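Local coordinates for protein beta-L-arabinobiosidase (Bacteroides thetaiotaomicron, PDB 5MQR) that is a multidomain glycoside hydrolase of a gut bacterium that probably releases arabinose-containing sugars from plant pectin, at residues Y701-I712 with M744-S752; L795-M805 with G812-N823. One frame throughout, in Å; residues are numbered along the deposited sequence.

Interaction 1. Residues Y701-I712 with M744-S752; sequences YSDKYNLIACAI and MKKMDKFSS
Phe750 lays its ring against Cys710, whose CB stands over one face, 3.7 Å from the ring centroid and offset toward the rim, in a CH-pi contact. The first torsion of Cys710 (chi1 177°) sets SG anti to the backbone N and leads the sulfur obliquely past the same ring, a sulfur-aromatic contact. Ile708 adds CG2 at 3.9 Å from CE2 of Phe750. Selenomethionine Met744 bends at chi2 and brings its methyl CE against CD1 of Leu707, 3.9 Å away, and against the Tyr705 ring. Segment 701-712 runs irregularly into helix 712-719, and 744-752 winds through a 3-10 turn before helix 754-765, joining helices of a domain consistent with the (alpha/alpha)6 barrel of six-hairpin glycosidases; Trp735 packs on Leu707 and Met744. Toward the polar side, a water bridges Ala709 N and Lys746 O. Asp703 divides its carboxylate: OD2 accepts Lys746 N at 2.7 Å, nearly along the C-O axis (161° at the hydrogen), while OD1 turns its anti lone pair to Lys704 N and takes a water shared with Lys745 N. The extended Lys746 chain carries NZ to Ser702 O, 3.1 Å away and above the carbonyl plane, with a weak bond to Tyr701 O.

Interaction 2. Residues L795-M805 with G812-N823; sequences LYWQGDVQDGM and GRNKKYARPTIN
The start of helix 820-839, with Arg819 as its N-cap residue, is fastened to the preceding loop in part by Asn823, which holds Tyr796. The Asn823 amide grips the Tyr796 backbone twice: OD1 accepts Tyr796 N at 2.7 Å, and ND2 donates to Tyr796 O at 3.0 Å. With CG beside its own backbone N and anti to the carbonyl carbon (chi1 -73°), the amide also turns ND2 back to donate to Arg819 O, and three bonds fix its rotation. A leucine in place of Asn823 would probably leave the N-H and carbonyl of Tyr796 without these mates and free the loop to shift against the helix. A salt bridge makes a second tie. Arg819 NE meets Asp803 OD2 in the guanidinium plane, at 2.8 Å and almost straight (172°), and Thr821 OG1 bonds to the same oxygen at a very short, uncertain length. Asp800 CB covers the centre of one guanidinium face, while SE of selenomethionine Met805 lies at its edge, 3.7 Å from NH2. The extended Lys816 chain runs alongside the Trp797 indole, its CG 3.9 Å from the six-membered-ring centroid in a CH-pi contact. Gln798 N bonds Tyr817 O, and Gly812 O takes Asp800 N and Lys815 N from opposite faces. Leu795 and Tyr796 pack on helix 843-864, and Tyr796 meets Tyr782 and Glu786 of helix 768-788.

In the fold
From the N terminus, the propeller and carbohydrate-binding families come first, and both contacts belong to the later MGH1-like glycoside hydrolase range. Interaction 1 closes a 31-residue excursion that holds most of helix 712-719 and all of helix 726-737. The chain then runs through helices 754-765 and 768-788 before interaction 2 closes a much tighter loop, with six residues between its segments, at the entrance to helix 820-839. The two closures follow one another in series, neither nested nor crossed, yet they meet in space: Ser751 probably hydrogen-bonds through its N to Gln802 O and through OG to Asp803 OD1, joining the inter-helix connections into one continuous patch.

Interaction 1. Residues Y701-I712 with M744-S752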
# COMPACT_ATOMS: atom_id res chain seq x y z
N TYR A 701 -20.71 46.32 1.13
CA TYR A 701 -21.55 45.99 -0.04
C TYR A 701 -22.05 44.55 0.02
O TYR A 701 -22.70 44.06 -0.90
CB TYR A 701 -20.77 46.26 -1.34
CG TYR A 701 -19.44 45.53 -1.38
CD1 TYR A 701 -19.36 44.20 -1.78
CD2 TYR A 701 -18.26 46.17 -0.97
CE1 TYR A 701 -18.15 43.54 -1.81
CE2 TYR A 701 -17.04 45.51 -0.99
CZ TYR A 701 -16.99 44.19 -1.41
OH TYR A 701 -15.79 43.51 -1.44
N SER A 702 -21.77 43.86 1.12
CA SER A 702 -22.14 42.47 1.23
C SER A 702 -23.64 42.36 1.47
O SER A 702 -24.29 43.33 1.81
CB SER A 702 -21.34 41.80 2.33
OG SER A 702 -21.63 42.43 3.55
N ASP A 703 -24.19 41.17 1.25
CA ASP A 703 -25.59 40.90 1.55
C ASP A 703 -25.65 40.57 3.05
O ASP A 703 -24.68 40.84 3.78
CB ASP A 703 -26.09 39.73 0.69
CG ASP A 703 -27.57 39.82 0.36
OD1 ASP A 703 -28.38 40.14 1.28
OD2 ASP A 703 -27.91 39.55 -0.81
N LYS A 704 -26.76 40.00 3.51
CA LYS A 704 -26.90 39.55 4.91
C LYS A 704 -25.75 38.60 5.27
O LYS A 704 -25.20 37.90 4.39
CB LYS A 704 -28.25 38.85 5.13
CG LYS A 704 -29.50 39.70 4.83
CD LYS A 704 -30.78 39.15 5.48
CE LYS A 704 -31.32 37.91 4.77
NZ LYS A 704 -31.98 36.88 5.65
N TYR A 705 -25.36 38.62 6.54
CA TYR A 705 -24.31 37.73 7.06
C TYR A 705 -22.95 37.87 6.35
O TYR A 705 -22.18 36.91 6.26
CB TYR A 705 -24.81 36.28 7.06
CG TYR A 705 -26.28 36.19 7.36
CD1 TYR A 705 -26.82 36.84 8.48
CD2 TYR A 705 -27.16 35.51 6.50
CE1 TYR A 705 -28.19 36.81 8.74
CE2 TYR A 705 -28.52 35.46 6.77
CZ TYR A 705 -29.04 36.11 7.88
OH TYR A 705 -30.38 36.07 8.13
N ASN A 706 -22.66 39.07 5.86
CA ASN A 706 -21.43 39.37 5.13
C ASN A 706 -21.20 38.54 3.82
O ASN A 706 -20.08 38.37 3.35
CB ASN A 706 -20.22 39.28 6.08
CG ASN A 706 -19.03 40.07 5.61
OD1 ASN A 706 -19.18 41.18 5.07
ND2 ASN A 706 -17.84 39.50 5.79
N LEU A 707 -22.29 38.07 3.22
CA LEU A 707 -22.19 37.23 2.03
C LEU A 707 -21.96 38.05 0.77
O LEU A 707 -22.63 39.06 0.54
CB LEU A 707 -23.45 36.38 1.89
CG LEU A 707 -23.68 35.36 3.01
CD1 LEU A 707 -25.05 34.72 2.86
CD2 LEU A 707 -22.58 34.31 3.03
N ILE A 708 -20.99 37.62 -0.02
CA ILE A 708 -20.67 38.21 -1.30
C ILE A 708 -20.73 37.10 -2.38
O ILE A 708 -20.11 36.05 -2.23
CB ILE A 708 -19.28 38.84 -1.24
CG1 ILE A 708 -19.27 40.01 -0.25
CG2 ILE A 708 -18.82 39.30 -2.62
CD1 ILE A 708 -17.89 40.48 0.16
N ALA A 709 -21.45 37.36 -3.47
CA ALA A 709 -21.77 36.33 -4.47
C ALA A 709 -20.72 36.04 -5.52
O ALA A 709 -20.84 35.09 -6.28
CB ALA A 709 -23.06 36.69 -5.18
N CYS A 710 -19.73 36.91 -5.60
CA CYS A 710 -18.76 36.91 -6.69
C CYS A 710 -18.14 35.54 -6.97
O CYS A 710 -18.12 35.10 -8.12
CB CYS A 710 -17.65 37.93 -6.38
SG CYS A 710 -16.36 37.93 -7.62
N ALA A 711 -17.66 34.88 -5.91
CA ALA A 711 -16.91 33.62 -6.01
C ALA A 711 -17.67 32.34 -5.59
O ALA A 711 -17.05 31.31 -5.29
CB ALA A 711 -15.61 33.73 -5.20
N ILE A 712 -19.00 32.37 -5.59
CA ILE A 712 -19.80 31.19 -5.20
C ILE A 712 -19.40 29.94 -6.00
O ILE A 712 -19.31 28.85 -5.44
CB ILE A 712 -21.32 31.42 -5.31
CG1 ILE A 712 -21.77 32.53 -4.34
CG2 ILE A 712 -22.05 30.12 -4.99
CD1 ILE A 712 -23.19 32.98 -4.53
N MSE A 744 -30.98 35.42 -1.95
CA MSE A 744 -30.30 36.64 -1.52
C MSE A 744 -30.41 37.69 -2.63
O MSE A 744 -30.21 37.40 -3.80
CB MSE A 744 -28.83 36.39 -1.17
CG MSE A 744 -28.55 35.56 0.10
SE MSE A 744 -29.25 36.42 1.73
CE MSE A 744 -28.99 34.91 2.96
N LYS A 745 -30.76 38.90 -2.24
CA LYS A 745 -30.95 40.01 -3.16
C LYS A 745 -29.70 40.31 -3.99
O LYS A 745 -29.80 40.56 -5.19
CB LYS A 745 -31.36 41.23 -2.32
CG LYS A 745 -31.74 42.50 -3.06
CD LYS A 745 -32.53 43.49 -2.14
CE LYS A 745 -32.01 43.63 -0.68
NZ LYS A 745 -32.68 42.72 0.33
N LYS A 746 -28.52 40.25 -3.37
CA LYS A 746 -27.27 40.67 -4.02
C LYS A 746 -26.58 39.60 -4.87
O LYS A 746 -25.48 39.81 -5.34
CB LYS A 746 -26.31 41.30 -3.01
CG LYS A 746 -26.93 42.54 -2.41
CD LYS A 746 -26.00 43.26 -1.46
CE LYS A 746 -26.69 44.48 -0.89
NZ LYS A 746 -25.74 45.27 -0.06
N MSE A 747 -27.27 38.50 -5.13
CA MSE A 747 -26.88 37.61 -6.24
C MSE A 747 -26.92 38.36 -7.57
O MSE A 747 -26.18 38.02 -8.49
CB MSE A 747 -27.77 36.37 -6.30
CG MSE A 747 -27.49 35.48 -5.10
SE MSE A 747 -28.32 33.70 -5.23
CE MSE A 747 -26.94 33.04 -6.46
N ASP A 748 -27.78 39.37 -7.68
CA ASP A 748 -27.81 40.17 -8.89
C ASP A 748 -26.57 41.08 -9.08
O ASP A 748 -26.44 41.69 -10.12
CB ASP A 748 -29.17 40.92 -9.06
CG ASP A 748 -29.39 42.07 -8.06
OD1 ASP A 748 -28.47 42.50 -7.32
OD2 ASP A 748 -30.54 42.57 -8.02
N LYS A 749 -25.65 41.14 -8.11
CA LYS A 749 -24.48 42.01 -8.20
C LYS A 749 -23.27 41.34 -8.85
O LYS A 749 -22.31 42.03 -9.16
CB LYS A 749 -24.08 42.54 -6.81
CG LYS A 749 -25.13 43.41 -6.12
CD LYS A 749 -25.37 44.71 -6.87
CE LYS A 749 -26.35 45.60 -6.13
NZ LYS A 749 -26.94 46.59 -7.08
N PHE A 750 -23.30 40.03 -9.04
CA PHE A 750 -22.19 39.32 -9.65
C PHE A 750 -22.63 38.22 -10.60
O PHE A 750 -23.60 37.49 -10.32
CB PHE A 750 -21.26 38.73 -8.58
CG PHE A 750 -20.57 39.77 -7.74
CD1 PHE A 750 -19.45 40.44 -8.23
CD2 PHE A 750 -21.04 40.10 -6.48
CE1 PHE A 750 -18.81 41.42 -7.47
CE2 PHE A 750 -20.41 41.06 -5.72
CZ PHE A 750 -19.29 41.73 -6.21
N SER A 751 -21.91 38.11 -11.71
CA SER A 751 -22.12 37.06 -12.67
C SER A 751 -22.07 35.71 -11.96
O SER A 751 -21.43 35.56 -10.91
CB SER A 751 -21.05 37.09 -13.77
OG SER A 751 -21.02 38.34 -14.44
N SER A 752 -22.74 34.73 -12.56
CA SER A 752 -22.93 33.41 -11.95
C SER A 752 -22.67 32.26 -12.91
O SER A 752 -23.22 32.25 -14.03
CB SER A 752 -24.37 33.30 -11.42
OG SER A 752 -24.62 31.97 -11.00
O HOH W 1 -30.91 39.48 0.70
O HOH W 2 -23.08 39.80 -3.66
O HOH W 3 -22.35 34.01 -8.21
O HOH W 4 -18.71 36.22 -10.60

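Interaction 2. Residues L795-M805 with G812-N823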
# COMPACT_ATOMS: atom_id res chain seq x y z
N LEU A 795 -25.90 37.85 -27.34
CA LEU A 795 -24.76 37.75 -26.42
C LEU A 795 -25.13 38.39 -25.09
O LEU A 795 -25.89 39.34 -25.05
CB LEU A 795 -23.50 38.43 -26.98
CG LEU A 795 -22.76 37.76 -28.15
CD1 LEU A 795 -21.90 38.81 -28.84
CD2 LEU A 795 -21.91 36.58 -27.72
N TYR A 796 -24.58 37.83 -24.02
CA TYR A 796 -24.69 38.44 -22.69
C TYR A 796 -23.69 39.61 -22.60
O TYR A 796 -22.64 39.61 -23.24
CB TYR A 796 -24.50 37.41 -21.56
CG TYR A 796 -25.72 36.50 -21.33
CD1 TYR A 796 -25.97 35.41 -22.16
CD2 TYR A 796 -26.64 36.76 -20.32
CE1 TYR A 796 -27.09 34.60 -21.98
CE2 TYR A 796 -27.75 35.97 -20.13
CZ TYR A 796 -27.98 34.87 -20.96
OH TYR A 796 -29.09 34.06 -20.80
N TRP A 797 -24.07 40.63 -21.84
CA TRP A 797 -23.17 41.69 -21.45
C TRP A 797 -23.00 41.65 -19.96
O TRP A 797 -23.88 41.18 -19.24
CB TRP A 797 -23.66 43.08 -21.85
CG TRP A 797 -24.95 43.50 -21.24
CD1 TRP A 797 -26.19 43.36 -21.79
CD2 TRP A 797 -25.16 44.14 -19.97
NE1 TRP A 797 -27.15 43.87 -20.95
CE2 TRP A 797 -26.55 44.35 -19.82
CE3 TRP A 797 -24.30 44.55 -18.94
CZ2 TRP A 797 -27.10 44.97 -18.69
CZ3 TRP A 797 -24.86 45.15 -17.79
CH2 TRP A 797 -26.24 45.35 -17.68
N GLN A 798 -21.87 42.16 -19.49
CA GLN A 798 -21.71 42.47 -18.09
C GLN A 798 -20.69 43.56 -17.93
O GLN A 798 -19.68 43.57 -18.63
CB GLN A 798 -21.25 41.24 -17.33
CG GLN A 798 -21.21 41.43 -15.82
CD GLN A 798 -22.57 41.61 -15.19
OE1 GLN A 798 -23.25 42.60 -15.41
NE2 GLN A 798 -22.97 40.65 -14.36
N GLY A 799 -20.95 44.48 -17.01
CA GLY A 799 -19.92 45.42 -16.57
C GLY A 799 -18.78 44.68 -15.89
O GLY A 799 -19.03 43.71 -15.15
N ASP A 800 -17.54 45.09 -16.12
CA ASP A 800 -16.41 44.29 -15.59
C ASP A 800 -16.41 44.25 -14.04
O ASP A 800 -16.07 43.24 -13.46
CB ASP A 800 -15.05 44.65 -16.22
CG ASP A 800 -14.55 46.08 -15.90
OD1 ASP A 800 -15.29 46.90 -15.32
OD2 ASP A 800 -13.38 46.35 -16.25
N VAL A 801 -16.88 45.32 -13.40
CA VAL A 801 -17.05 45.37 -11.93
C VAL A 801 -17.99 44.24 -11.43
O VAL A 801 -17.75 43.64 -10.37
CB VAL A 801 -17.58 46.76 -11.46
CG1 VAL A 801 -17.78 46.80 -9.95
CG2 VAL A 801 -16.64 47.89 -11.88
N GLN A 802 -19.02 43.94 -12.21
CA GLN A 802 -20.02 42.92 -11.87
C GLN A 802 -19.58 41.50 -12.23
O GLN A 802 -20.24 40.57 -11.82
CB GLN A 802 -21.40 43.25 -12.50
CG GLN A 802 -22.14 44.35 -11.79
CD GLN A 802 -21.50 45.70 -12.01
OE1 GLN A 802 -21.17 46.06 -13.14
NE2 GLN A 802 -21.29 46.43 -10.94
N ASP A 803 -18.49 41.34 -12.99
CA ASP A 803 -17.72 40.09 -12.99
C ASP A 803 -16.75 40.00 -11.81
O ASP A 803 -16.02 39.02 -11.72
CB ASP A 803 -16.89 39.90 -14.27
CG ASP A 803 -17.73 39.53 -15.47
OD1 ASP A 803 -18.80 38.89 -15.32
OD2 ASP A 803 -17.30 39.85 -16.58
N GLY A 804 -16.74 40.98 -10.91
CA GLY A 804 -15.70 41.09 -9.89
C GLY A 804 -14.34 41.53 -10.41
O GLY A 804 -13.33 41.34 -9.73
N MSE A 805 -14.30 42.12 -11.60
CA MSE A 805 -13.04 42.40 -12.27
C MSE A 805 -12.93 43.84 -12.69
O MSE A 805 -12.66 44.16 -13.85
CB MSE A 805 -12.82 41.42 -13.43
CG MSE A 805 -13.12 39.98 -13.06
SE MSE A 805 -12.82 38.83 -14.62
CE MSE A 805 -13.18 37.10 -13.76
N GLY A 812 -15.19 47.64 -18.63
CA GLY A 812 -16.53 48.02 -18.67
C GLY A 812 -17.16 48.51 -17.40
O GLY A 812 -18.18 47.94 -17.06
N ARG A 813 -16.65 49.53 -16.71
CA ARG A 813 -17.45 50.14 -15.61
C ARG A 813 -18.65 50.81 -16.26
O ARG A 813 -18.48 51.69 -17.10
CB ARG A 813 -16.69 51.14 -14.73
CG ARG A 813 -17.58 51.84 -13.67
CD ARG A 813 -16.85 52.68 -12.61
NE ARG A 813 -16.25 51.83 -11.56
CZ ARG A 813 -15.00 51.34 -11.58
NH1 ARG A 813 -14.57 50.55 -10.59
NH2 ARG A 813 -14.14 51.65 -12.56
N ASN A 814 -19.86 50.37 -15.89
CA ASN A 814 -21.12 50.83 -16.51
C ASN A 814 -21.15 50.63 -18.04
O ASN A 814 -21.77 51.42 -18.75
CB ASN A 814 -21.41 52.31 -16.17
CG ASN A 814 -21.54 52.55 -14.67
OD1 ASN A 814 -20.71 53.24 -14.04
ND2 ASN A 814 -22.58 51.98 -14.08
N LYS A 815 -20.45 49.62 -18.55
CA LYS A 815 -20.50 49.30 -19.98
C LYS A 815 -21.25 47.98 -20.15
O LYS A 815 -21.35 47.18 -19.22
CB LYS A 815 -19.11 49.17 -20.62
CG LYS A 815 -18.19 50.38 -20.50
CD LYS A 815 -18.68 51.57 -21.30
CE LYS A 815 -17.61 52.66 -21.34
NZ LYS A 815 -18.23 53.99 -21.62
N LYS A 816 -21.74 47.79 -21.37
CA LYS A 816 -22.50 46.62 -21.75
C LYS A 816 -21.72 45.93 -22.82
O LYS A 816 -22.17 45.81 -23.95
CB LYS A 816 -23.88 47.02 -22.26
CG LYS A 816 -24.73 47.70 -21.20
CD LYS A 816 -26.17 47.88 -21.64
CE LYS A 816 -26.99 48.29 -20.43
NZ LYS A 816 -28.34 48.75 -20.83
N TYR A 817 -20.53 45.48 -22.46
CA TYR A 817 -19.70 44.74 -23.38
C TYR A 817 -19.98 43.24 -23.24
O TYR A 817 -20.25 42.73 -22.14
CB TYR A 817 -18.22 45.04 -23.15
CG TYR A 817 -17.75 46.47 -23.36
CD1 TYR A 817 -18.50 47.40 -24.11
CD2 TYR A 817 -16.53 46.88 -22.85
CE1 TYR A 817 -18.03 48.70 -24.31
CE2 TYR A 817 -16.05 48.17 -23.04
CZ TYR A 817 -16.81 49.07 -23.77
OH TYR A 817 -16.37 50.34 -23.94
N ALA A 818 -19.87 42.54 -24.36
CA ALA A 818 -20.02 41.10 -24.39
C ALA A 818 -18.69 40.45 -24.01
O ALA A 818 -17.84 40.20 -24.85
CB ALA A 818 -20.50 40.64 -25.76
N ARG A 819 -18.54 40.17 -22.72
CA ARG A 819 -17.33 39.60 -22.16
C ARG A 819 -17.40 38.06 -22.15
O ARG A 819 -18.49 37.50 -21.91
CB ARG A 819 -17.14 40.14 -20.75
CG ARG A 819 -16.75 41.61 -20.73
CD ARG A 819 -16.89 42.23 -19.34
NE ARG A 819 -16.04 41.57 -18.36
CZ ARG A 819 -14.73 41.78 -18.16
NH1 ARG A 819 -14.05 42.67 -18.88
NH2 ARG A 819 -14.10 41.10 -17.20
N PRO A 820 -16.27 37.35 -22.42
CA PRO A 820 -16.35 35.88 -22.41
C PRO A 820 -16.54 35.26 -21.04
O PRO A 820 -16.77 34.06 -20.97
CB PRO A 820 -15.01 35.43 -23.01
CG PRO A 820 -14.10 36.58 -22.79
CD PRO A 820 -14.98 37.79 -22.97
N THR A 821 -16.44 36.06 -19.97
CA THR A 821 -16.90 35.67 -18.64
C THR A 821 -18.36 35.23 -18.65
O THR A 821 -18.66 34.02 -18.60
CB THR A 821 -16.77 36.82 -17.63
OG1 THR A 821 -17.32 38.02 -18.21
CG2 THR A 821 -15.32 37.04 -17.24
N ILE A 822 -19.27 36.20 -18.71
CA ILE A 822 -20.71 35.92 -18.52
C ILE A 822 -21.27 35.03 -19.62
O ILE A 822 -22.11 34.18 -19.35
CB ILE A 822 -21.56 37.20 -18.31
CG1 ILE A 822 -23.03 36.82 -18.05
CG2 ILE A 822 -21.48 38.13 -19.50
CD1 ILE A 822 -23.86 37.89 -17.38
N ASN A 823 -20.78 35.17 -20.85
CA ASN A 823 -21.22 34.29 -21.95
C ASN A 823 -20.85 32.81 -21.75
O ASN A 823 -21.67 31.94 -22.02
CB ASN A 823 -20.75 34.80 -23.30
CG ASN A 823 -21.53 36.03 -23.73
OD1 ASN A 823 -22.71 35.91 -24.08
ND2 ASN A 823 -20.91 37.22 -23.65
O HOH W 5 -18.51 45.67 -19.91
O HOH W 6 -19.90 48.34 -13.83